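Local coordinates for flagellar regulatory protein C (Vibrio cholerae, PDB 4QHS), which probably hydrolyses ATP as a heptameric AAA+ ring to activate sigma-54-dependent transcription of flagellar genes, at residues V41-P46 against L154-R159; A29-V34 against F181-P186; L212-I217 against L247-H252. One frame throughout, in Å; residues are numbered along the deposited sequence.

Interaction 1: residues V41-P46 against L154-R159; sequences VMILGP and LATSNR
Ile-43 O takes two donors: the backbone N-H of Ser-157 (O to N 3.2 Å) and Lys-51 NZ. Two shorter, straighter bonds precede that of Ser-157 in the parallel ladder, Ile-43 N to Ala-155 O at 2.7 Å and Ala-155 N to Val-41 O at 2.8 Å. Just beyond Leu-44, one water bridges the two chains, accepting from Gly-45 N and donating to Ser-157 O.

Side chains alternate between the two faces of the sheet. On one, Val-41 and Leu-154 lie side by side, with Leu-154 CD2 3.8 Å from Val-41 CB, and Thr-156 CG2 follows beside Ile-43; helix 51-61 packs on Ile-43, Leu-154 and Thr-156. On the other, the doubly bent chain of Met-42 (chi2 68°, chi3 58°) folds back over Ala-155, leaving its CE 3.7 Å from Ala-155 CB. Thr-156 OG1 is held by Asp-116 and the backbone N of Glu-117, while Asn-158 ND2 reaches Ser-47. Strand 41-44 runs into the GPSGSGK P-loop (Walker A), and strand 152-157 separates it from the Walker B strand that leads into Asp-116 and Glu-117, the order expected of an AAA+ nucleotide site.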
loop_
_atom_site.group_PDB
_atom_site.type_symbol
_atom_site.label_atom_id
_atom_site.label_comp_id
_atom_site.label_asym_id
_atom_site.label_seq_id
_atom_site.Cartn_x
_atom_site.Cartn_y
_atom_site.Cartn_z
ATOM N N VAL A 41 39.479 -12.688 -12.686
ATOM C CA VAL A 41 39.097 -13.528 -13.816
ATOM C C VAL A 41 37.591 -13.761 -13.853
ATOM O O VAL A 41 37.001 -14.243 -12.873
ATOM C CB VAL A 41 39.780 -14.904 -13.774
ATOM C CG1 VAL A 41 39.312 -15.723 -14.959
ATOM C CG2 VAL A 41 41.295 -14.762 -13.743
ATOM N N MET A 42 36.980 -13.411 -14.973
ATOM C CA MET A 42 35.558 -13.649 -15.192
ATOM C C MET A 42 35.359 -14.872 -16.090
ATOM O O MET A 42 35.847 -14.898 -17.214
ATOM C CB MET A 42 34.899 -12.425 -15.828
ATOM C CG MET A 42 33.413 -12.612 -16.107
ATOM S SD MET A 42 32.406 -12.734 -14.616
ATOM C CE MET A 42 32.836 -11.162 -13.870
ATOM N N ILE A 43 34.654 -15.883 -15.597
ATOM C CA ILE A 43 34.363 -17.055 -16.415
ATOM C C ILE A 43 32.913 -17.052 -16.892
ATOM O O ILE A 43 31.959 -17.227 -16.092
ATOM C CB ILE A 43 34.631 -18.367 -15.659
ATOM C CG1 ILE A 43 35.976 -18.307 -14.924
ATOM C CG2 ILE A 43 34.574 -19.546 -16.629
ATOM C CD1 ILE A 43 36.204 -19.487 -14.014
ATOM N N LEU A 44 32.765 -16.832 -18.197
ATOM C CA LEU A 44 31.469 -16.758 -18.866
ATOM C C LEU A 44 31.074 -18.130 -19.413
ATOM O O LEU A 44 31.897 -19.050 -19.464
ATOM C CB LEU A 44 31.519 -15.712 -19.987
ATOM C CG LEU A 44 32.017 -14.346 -19.499
ATOM C CD1 LEU A 44 32.252 -13.360 -20.640
ATOM C CD2 LEU A 44 31.043 -13.769 -18.486
ATOM N N GLY A 45 29.820 -18.269 -19.821
ATOM C CA GLY A 45 29.342 -19.534 -20.355
ATOM C C GLY A 45 28.104 -19.989 -19.616
ATOM O O GLY A 45 27.745 -19.425 -18.581
ATOM N N PRO A 46 27.432 -21.015 -20.137
ATOM C CA PRO A 46 26.212 -21.439 -19.440
ATOM C C PRO A 46 26.503 -22.011 -18.052
ATOM O O PRO A 46 27.624 -22.440 -17.779
ATOM C CB PRO A 46 25.622 -22.507 -20.374
ATOM C CG PRO A 46 26.785 -22.951 -21.251
ATOM C CD PRO A 46 27.640 -21.729 -21.409
ATOM N N LEU A 154 38.020 -14.591 -8.410
ATOM C CA LEU A 154 37.472 -15.237 -9.583
ATOM C C LEU A 154 35.968 -15.032 -9.531
ATOM O O LEU A 154 35.384 -15.047 -8.445
ATOM C CB LEU A 154 37.819 -16.733 -9.625
ATOM C CG LEU A 154 39.267 -17.194 -9.434
ATOM C CD1 LEU A 154 39.322 -18.698 -9.512
ATOM C CD2 LEU A 154 40.198 -16.589 -10.447
ATOM N N ALA A 155 35.356 -14.828 -10.692
ATOM C CA ALA A 155 33.900 -14.722 -10.797
ATOM C C ALA A 155 33.368 -15.508 -11.986
ATOM O O ALA A 155 34.109 -15.795 -12.925
ATOM C CB ALA A 155 33.479 -13.279 -10.918
ATOM N N THR A 156 32.077 -15.836 -11.939
ATOM C CA THR A 156 31.367 -16.391 -13.085
ATOM C C THR A 156 30.027 -15.712 -13.302
ATOM O O THR A 156 29.410 -15.194 -12.370
ATOM C CB THR A 156 31.083 -17.899 -12.937
ATOM O OG1 THR A 156 30.003 -18.085 -12.018
ATOM C CG2 THR A 156 32.322 -18.647 -12.434
ATOM N N SER A 157 29.571 -15.791 -14.527
ATOM C CA SER A 157 28.320 -15.250 -14.932
ATOM C C SER A 157 27.790 -16.050 -16.079
ATOM O O SER A 157 28.494 -16.345 -16.995
ATOM C CB SER A 157 28.501 -13.826 -15.368
ATOM O OG SER A 157 27.267 -13.221 -15.482
ATOM N N ASN A 158 26.537 -16.420 -16.024
ATOM C CA ASN A 158 25.966 -17.110 -17.139
ATOM C C ASN A 158 25.249 -16.165 -18.079
ATOM O O ASN A 158 24.527 -16.572 -18.937
ATOM C CB ASN A 158 25.105 -18.265 -16.688
ATOM C CG ASN A 158 23.805 -17.835 -16.113
ATOM O OD1 ASN A 158 23.446 -16.698 -16.139
ATOM N ND2 ASN A 158 23.093 -18.763 -15.592
ATOM N N ARG A 159 25.493 -14.886 -17.929
ATOM C CA ARG A 159 24.879 -13.927 -18.793
ATOM C C ARG A 159 25.852 -12.902 -19.312
ATOM O O ARG A 159 26.913 -12.736 -18.762
ATOM C CB ARG A 159 23.711 -13.260 -18.097
ATOM C CG ARG A 159 24.086 -12.487 -16.904
ATOM C CD ARG A 159 22.898 -12.098 -16.103
ATOM N NE ARG A 159 21.802 -11.711 -16.946
ATOM C CZ ARG A 159 20.556 -11.605 -16.540
ATOM N NH1 ARG A 159 20.247 -11.861 -15.278
ATOM N NH2 ARG A 159 19.627 -11.262 -17.408
HETATM O O HOH W 1 27.675 -15.773 -19.893
#

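Interaction 2: residues A29-V34 against F181-P186; sequences ALADKV and FPLTWP
The Phe-181 ring meets Val-34 obliquely, and both methyls of the valine lie on the same side of the ring, set along its CD2-CE2 bond: CG1 is 3.2 Å from Phe-181 CD2 and CG2 is likewise 3.2 Å from Phe-181 CE2. These are tight distances, and the Val-34 side chain also sits near an eclipsed rotation (chi1 -120°). The carbonyl of Leu-30, one turn earlier, approaches the same ring at an oblique angle, its O 3.7 Å from CE2 of Phe-181. The phenylalanine can reach the helix because its CG stands anti to the backbone N (chi1 -156°).

Leu-183 makes the second half of the contact, parting its methyls between two helix residues. CD2 lies 3.8 Å from Leu-30 CB, whereas CD1 reaches Ala-31, 4.1 Å from its CA. The side-chain contacts are all apolar.

Helix 23-35 runs nearly antiparallel to strand 182-184, their short axes at 159°, and lies over the face of this edge strand that bears Leu-183. Met-54 of helix 51-61 touches both Ala-31 and Leu-183; strand 41-44 adjoins strand 182-184, and Ile-246 of a neighbouring subunit packs on Val-34 and Phe-181.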
loop_
_atom_site.group_PDB
_atom_site.type_symbol
_atom_site.label_atom_id
_atom_site.label_comp_id
_atom_site.label_asym_id
_atom_site.label_seq_id
_atom_site.Cartn_x
_atom_site.Cartn_y
_atom_site.Cartn_z
ATOM N N ALA A 29 45.042 -22.927 -21.849
ATOM C CA ALA A 29 46.284 -22.180 -22.067
ATOM C C ALA A 29 46.120 -20.699 -21.717
ATOM O O ALA A 29 47.053 -20.070 -21.220
ATOM C CB ALA A 29 46.744 -22.326 -23.487
ATOM N N LEU A 30 44.944 -20.133 -21.981
ATOM C CA LEU A 30 44.688 -18.748 -21.560
ATOM C C LEU A 30 44.642 -18.702 -20.034
ATOM O O LEU A 30 45.238 -17.831 -19.383
ATOM C CB LEU A 30 43.385 -18.210 -22.152
ATOM C CG LEU A 30 43.421 -17.320 -23.404
ATOM C CD1 LEU A 30 44.812 -17.109 -23.887
ATOM C CD2 LEU A 30 42.571 -17.885 -24.520
ATOM N N ALA A 31 43.935 -19.667 -19.471
ATOM C CA ALA A 31 43.829 -19.775 -18.033
ATOM C C ALA A 31 45.226 -19.835 -17.392
ATOM O O ALA A 31 45.512 -19.077 -16.461
ATOM C CB ALA A 31 43.001 -20.988 -17.665
ATOM N N ASP A 32 46.104 -20.688 -17.921
ATOM C CA ASP A 32 47.464 -20.804 -17.388
ATOM C C ASP A 32 48.165 -19.448 -17.346
ATOM O O ASP A 32 48.895 -19.143 -16.395
ATOM C CB ASP A 32 48.297 -21.789 -18.217
ATOM C CG ASP A 32 47.954 -23.241 -17.930
ATOM O OD1 ASP A 32 47.431 -23.525 -16.832
ATOM O OD2 ASP A 32 48.219 -24.098 -18.805
ATOM N N LYS A 33 47.922 -18.643 -18.354
ATOM C CA LYS A 33 48.450 -17.307 -18.369
ATOM C C LYS A 33 47.929 -16.436 -17.244
ATOM O O LYS A 33 48.724 -15.895 -16.529
ATOM C CB LYS A 33 48.230 -16.635 -19.711
ATOM C CG LYS A 33 49.404 -16.696 -20.620
ATOM C CD LYS A 33 49.054 -16.301 -22.016
ATOM C CE LYS A 33 50.261 -16.197 -22.893
ATOM N NZ LYS A 33 49.881 -15.830 -24.246
ATOM N N VAL A 34 46.620 -16.283 -17.085
ATOM C CA VAL A 34 46.110 -15.437 -15.988
ATOM C C VAL A 34 46.533 -15.948 -14.645
ATOM O O VAL A 34 46.831 -15.160 -13.741
ATOM C CB VAL A 34 44.562 -15.341 -15.857
ATOM C CG1 VAL A 34 44.088 -13.901 -16.004
ATOM C CG2 VAL A 34 43.841 -16.338 -16.717
ATOM N N PHE A 181 39.976 -9.930 -18.003
ATOM C CA PHE A 181 40.354 -11.170 -18.631
ATOM C C PHE A 181 39.262 -12.221 -18.652
ATOM O O PHE A 181 39.285 -13.169 -17.924
ATOM C CB PHE A 181 41.597 -11.716 -17.949
ATOM C CG PHE A 181 42.398 -12.629 -18.797
ATOM C CD1 PHE A 181 43.265 -12.136 -19.713
ATOM C CD2 PHE A 181 42.298 -13.984 -18.660
ATOM C CE1 PHE A 181 43.986 -12.956 -20.477
ATOM C CE2 PHE A 181 43.027 -14.808 -19.431
ATOM C CZ PHE A 181 43.879 -14.294 -20.335
ATOM N N PRO A 182 38.298 -12.048 -19.519
ATOM C CA PRO A 182 37.189 -12.974 -19.583
ATOM C C PRO A 182 37.511 -14.221 -20.354
ATOM O O PRO A 182 38.190 -14.178 -21.341
ATOM C CB PRO A 182 36.135 -12.171 -20.303
ATOM C CG PRO A 182 36.816 -11.128 -20.903
ATOM C CD PRO A 182 37.916 -10.764 -20.071
ATOM N N LEU A 183 37.015 -15.332 -19.872
ATOM C CA LEU A 183 37.153 -16.592 -20.528
ATOM C C LEU A 183 35.786 -17.183 -20.728
ATOM O O LEU A 183 35.073 -17.445 -19.797
ATOM C CB LEU A 183 38.017 -17.520 -19.703
ATOM C CG LEU A 183 39.426 -17.015 -19.441
ATOM C CD1 LEU A 183 40.150 -17.941 -18.600
ATOM C CD2 LEU A 183 40.114 -16.895 -20.728
ATOM N N THR A 184 35.429 -17.394 -21.970
ATOM C CA THR A 184 34.134 -17.905 -22.276
ATOM C C THR A 184 34.169 -19.406 -22.513
ATOM O O THR A 184 34.658 -19.885 -23.497
ATOM C CB THR A 184 33.518 -17.170 -23.449
ATOM O OG1 THR A 184 33.390 -15.791 -23.134
ATOM C CG2 THR A 184 32.171 -17.719 -23.731
ATOM N N TRP A 185 33.616 -20.130 -21.569
ATOM C CA TRP A 185 33.586 -21.563 -21.566
ATOM C C TRP A 185 32.359 -22.064 -22.308
ATOM O O TRP A 185 31.295 -22.139 -21.746
ATOM C CB TRP A 185 33.522 -21.996 -20.124
ATOM C CG TRP A 185 33.865 -23.338 -19.907
ATOM C CD1 TRP A 185 33.027 -24.333 -19.601
ATOM C CD2 TRP A 185 35.156 -23.902 -19.972
ATOM N NE1 TRP A 185 33.706 -25.498 -19.470
ATOM C CE2 TRP A 185 35.026 -25.260 -19.706
ATOM C CE3 TRP A 185 36.415 -23.394 -20.248
ATOM C CZ2 TRP A 185 36.101 -26.111 -19.688
ATOM C CZ3 TRP A 185 37.470 -24.238 -20.235
ATOM C CH2 TRP A 185 37.317 -25.576 -19.954
ATOM N N PRO A 186 32.508 -22.410 -23.573
ATOM C CA PRO A 186 31.381 -22.709 -24.448
ATOM C C PRO A 186 30.479 -23.861 -24.023
ATOM O O PRO A 186 30.801 -24.672 -23.199
ATOM C CB PRO A 186 32.075 -23.074 -25.740
ATOM C CG PRO A 186 33.313 -23.723 -25.301
ATOM C CD PRO A 186 33.677 -23.208 -23.951
#

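Interaction 3: residues L212-I217 against L247-H252; sequences LPVPSI and LSENGH
Apolar contact is concentrated at one end, where Val-214 and Glu-249 pass slantwise over each other. Val-214 CG1 presses on the aliphatic part of the glutamate, 3.2 Å from Glu-249 CG and 3.5 Å from Glu-249 CB. The bend of the glutamate at chi2 (59°) carries its carboxylate away from the valine. The backbone of 247-252 also comes close, with Asn-250 N 3.5 Å from Val-214 CB.

Weak CA-H...O contacts link the backbones further along, tentatively, since Pro-215 to Ile-217 is modelled with a clash. Asn-250 CA approaches Pro-215 O at 3.5 Å, almost straight at the hydrogen (165°), and Ile-217 CA lies 3.4 Å from Gly-251 O with a more bent geometry. Gly-251 brings the chains together without a side chain, in a place where a CB would press on Ile-217 CB.

Both segments belong to the mainly helical AAA+ lid. Residues 212-217 lead from helix 195-208 to helix 219-226. Residues 247-252 leave the end of helix 233-247, so the contact joins an inter-helical loop to the segment that follows the last helix, at the surface of the lid. Val-214 also packs on Ile-203 and Cys-207 of helix 195-208, while Leu-247 O accepts a hydrogen bond from Lys-33 of a neighbouring subunit.

Polar contacts remain doubtful. Ser-216 OG and Asn-250 OD1 are modelled too close together, and the asparagine amide is probably turned over. The carbonyls of Pro-215 and Ser-216 lie near that amide, and with it turned back they may accept hydrogen bonds from Asn-250.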
loop_
_atom_site.group_PDB
_atom_site.type_symbol
_atom_site.label_atom_id
_atom_site.label_comp_id
_atom_site.label_asym_id
_atom_site.label_seq_id
_atom_site.Cartn_x
_atom_site.Cartn_y
_atom_site.Cartn_z
ATOM N N LEU A 212 34.216 -51.637 -9.652
ATOM C CA LEU A 212 35.063 -51.694 -10.845
ATOM C C LEU A 212 34.506 -50.808 -11.968
ATOM O O LEU A 212 33.333 -50.930 -12.329
ATOM C CB LEU A 212 35.204 -53.137 -11.354
ATOM C CG LEU A 212 34.841 -54.390 -10.536
ATOM C CD1 LEU A 212 35.546 -54.446 -9.172
ATOM C CD2 LEU A 212 33.326 -54.576 -10.400
ATOM N N PRO A 213 35.354 -49.925 -12.535
ATOM C CA PRO A 213 34.891 -48.935 -13.519
ATOM C C PRO A 213 34.256 -49.594 -14.720
ATOM O O PRO A 213 34.940 -50.226 -15.515
ATOM C CB PRO A 213 36.168 -48.194 -13.918
ATOM C CG PRO A 213 37.287 -49.146 -13.583
ATOM C CD PRO A 213 36.820 -49.910 -12.376
ATOM N N VAL A 214 32.951 -49.425 -14.868
ATOM C CA VAL A 214 32.237 -50.155 -15.900
ATOM C C VAL A 214 32.644 -49.847 -17.357
ATOM O O VAL A 214 32.775 -50.801 -18.118
ATOM C CB VAL A 214 30.696 -49.965 -15.749
ATOM C CG1 VAL A 214 30.301 -50.053 -14.284
ATOM C CG2 VAL A 214 30.220 -48.659 -16.343
ATOM N N PRO A 215 32.920 -48.560 -17.723
ATOM C CA PRO A 215 32.783 -48.107 -19.111
ATOM C C PRO A 215 32.495 -49.181 -20.135
ATOM O O PRO A 215 31.350 -49.641 -20.202
ATOM C CB PRO A 215 34.139 -47.457 -19.381
ATOM C CG PRO A 215 34.532 -46.877 -18.048
ATOM C CD PRO A 215 33.669 -47.531 -16.978
ATOM N N SER A 216 33.506 -49.557 -20.920
ATOM C CA SER A 216 33.334 -50.430 -22.088
ATOM C C SER A 216 32.036 -50.091 -22.837
ATOM O O SER A 216 31.491 -50.913 -23.585
ATOM C CB SER A 216 33.360 -51.907 -21.672
ATOM O OG SER A 216 32.462 -52.179 -20.606
ATOM N N ILE A 217 31.512 -48.912 -22.514
ATOM C CA ILE A 217 30.249 -48.452 -23.021
ATOM C C ILE A 217 30.217 -48.485 -24.535
ATOM O O ILE A 217 30.925 -47.779 -25.196
ATOM C CB ILE A 217 29.969 -47.071 -22.482
ATOM C CG1 ILE A 217 29.114 -46.286 -23.427
ATOM C CG2 ILE A 217 31.229 -46.316 -22.342
ATOM C CD1 ILE A 217 29.703 -44.987 -23.708
ATOM N N LEU A 247 20.621 -48.256 -14.989
ATOM C CA LEU A 247 19.973 -49.235 -15.825
ATOM C C LEU A 247 20.855 -50.450 -16.049
ATOM O O LEU A 247 20.380 -51.487 -16.424
ATOM C CB LEU A 247 19.513 -48.604 -17.118
ATOM C CG LEU A 247 18.452 -47.554 -16.883
ATOM C CD1 LEU A 247 18.167 -46.836 -18.119
ATOM C CD2 LEU A 247 17.223 -48.203 -16.420
ATOM N N SER A 248 22.142 -50.296 -15.787
ATOM C CA SER A 248 23.072 -51.397 -15.580
ATOM C C SER A 248 24.482 -51.106 -16.059
ATOM O O SER A 248 24.703 -50.211 -16.845
ATOM C CB SER A 248 22.569 -52.696 -16.185
ATOM O OG SER A 248 23.605 -53.650 -16.189
ATOM N N GLU A 249 25.424 -51.893 -15.557
ATOM C CA GLU A 249 26.857 -51.679 -15.802
ATOM C C GLU A 249 27.385 -52.108 -17.185
ATOM O O GLU A 249 27.124 -53.199 -17.645
ATOM C CB GLU A 249 27.673 -52.312 -14.688
ATOM C CG GLU A 249 27.586 -51.586 -13.380
ATOM C CD GLU A 249 26.184 -51.479 -12.825
ATOM O OE1 GLU A 249 25.995 -50.606 -11.979
ATOM O OE2 GLU A 249 25.280 -52.245 -13.196
ATOM N N ASN A 250 28.125 -51.226 -17.843
ATOM C CA ASN A 250 28.542 -51.440 -19.225
ATOM C C ASN A 250 27.555 -50.833 -20.190
ATOM O O ASN A 250 26.769 -51.524 -20.764
ATOM C CB ASN A 250 28.669 -52.917 -19.532
ATOM C CG ASN A 250 29.190 -53.168 -20.922
ATOM O OD1 ASN A 250 30.300 -52.790 -21.253
ATOM N ND2 ASN A 250 28.383 -53.792 -21.743
ATOM N N GLY A 251 27.606 -49.527 -20.352
ATOM C CA GLY A 251 26.545 -48.798 -20.996
ATOM C C GLY A 251 26.172 -49.260 -22.379
ATOM O O GLY A 251 27.020 -49.369 -23.227
ATOM N N HIS A 252 24.890 -49.484 -22.619
ATOM C CA HIS A 252 24.474 -49.933 -23.944
ATOM C C HIS A 252 23.488 -48.968 -24.616
ATOM O O HIS A 252 23.815 -48.297 -25.603
ATOM C CB HIS A 252 23.845 -51.314 -23.833
ATOM C CG HIS A 252 24.151 -52.207 -24.988
ATOM N ND1 HIS A 252 23.254 -52.433 -26.009
ATOM C CD2 HIS A 252 25.258 -52.927 -25.289
ATOM C CE1 HIS A 252 23.793 -53.260 -26.888
ATOM N NE2 HIS A 252 25.008 -53.576 -26.474
#

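In the fold
From the N terminus, helix 23-35 supplies the first half of interaction 2 and leads into strand 41-44, the first half of interaction 1. Interaction 1 closes when the chain returns at 154-159; interaction 2 closes later at 181-186, so the former is nested within the latter. The two touch: Leu-44 N and O probably bond to Leu-183 O and Trp-185 N, pairing strands 41-44 and 182-184 as neighbours in the five-stranded parallel sheet. Interaction 3 follows in series, wholly within the lid, its nearest atoms about 20 Å from those of interaction 2. Interactions 1 and 2 thus tie together the alpha/beta core, and interaction 3 the lid.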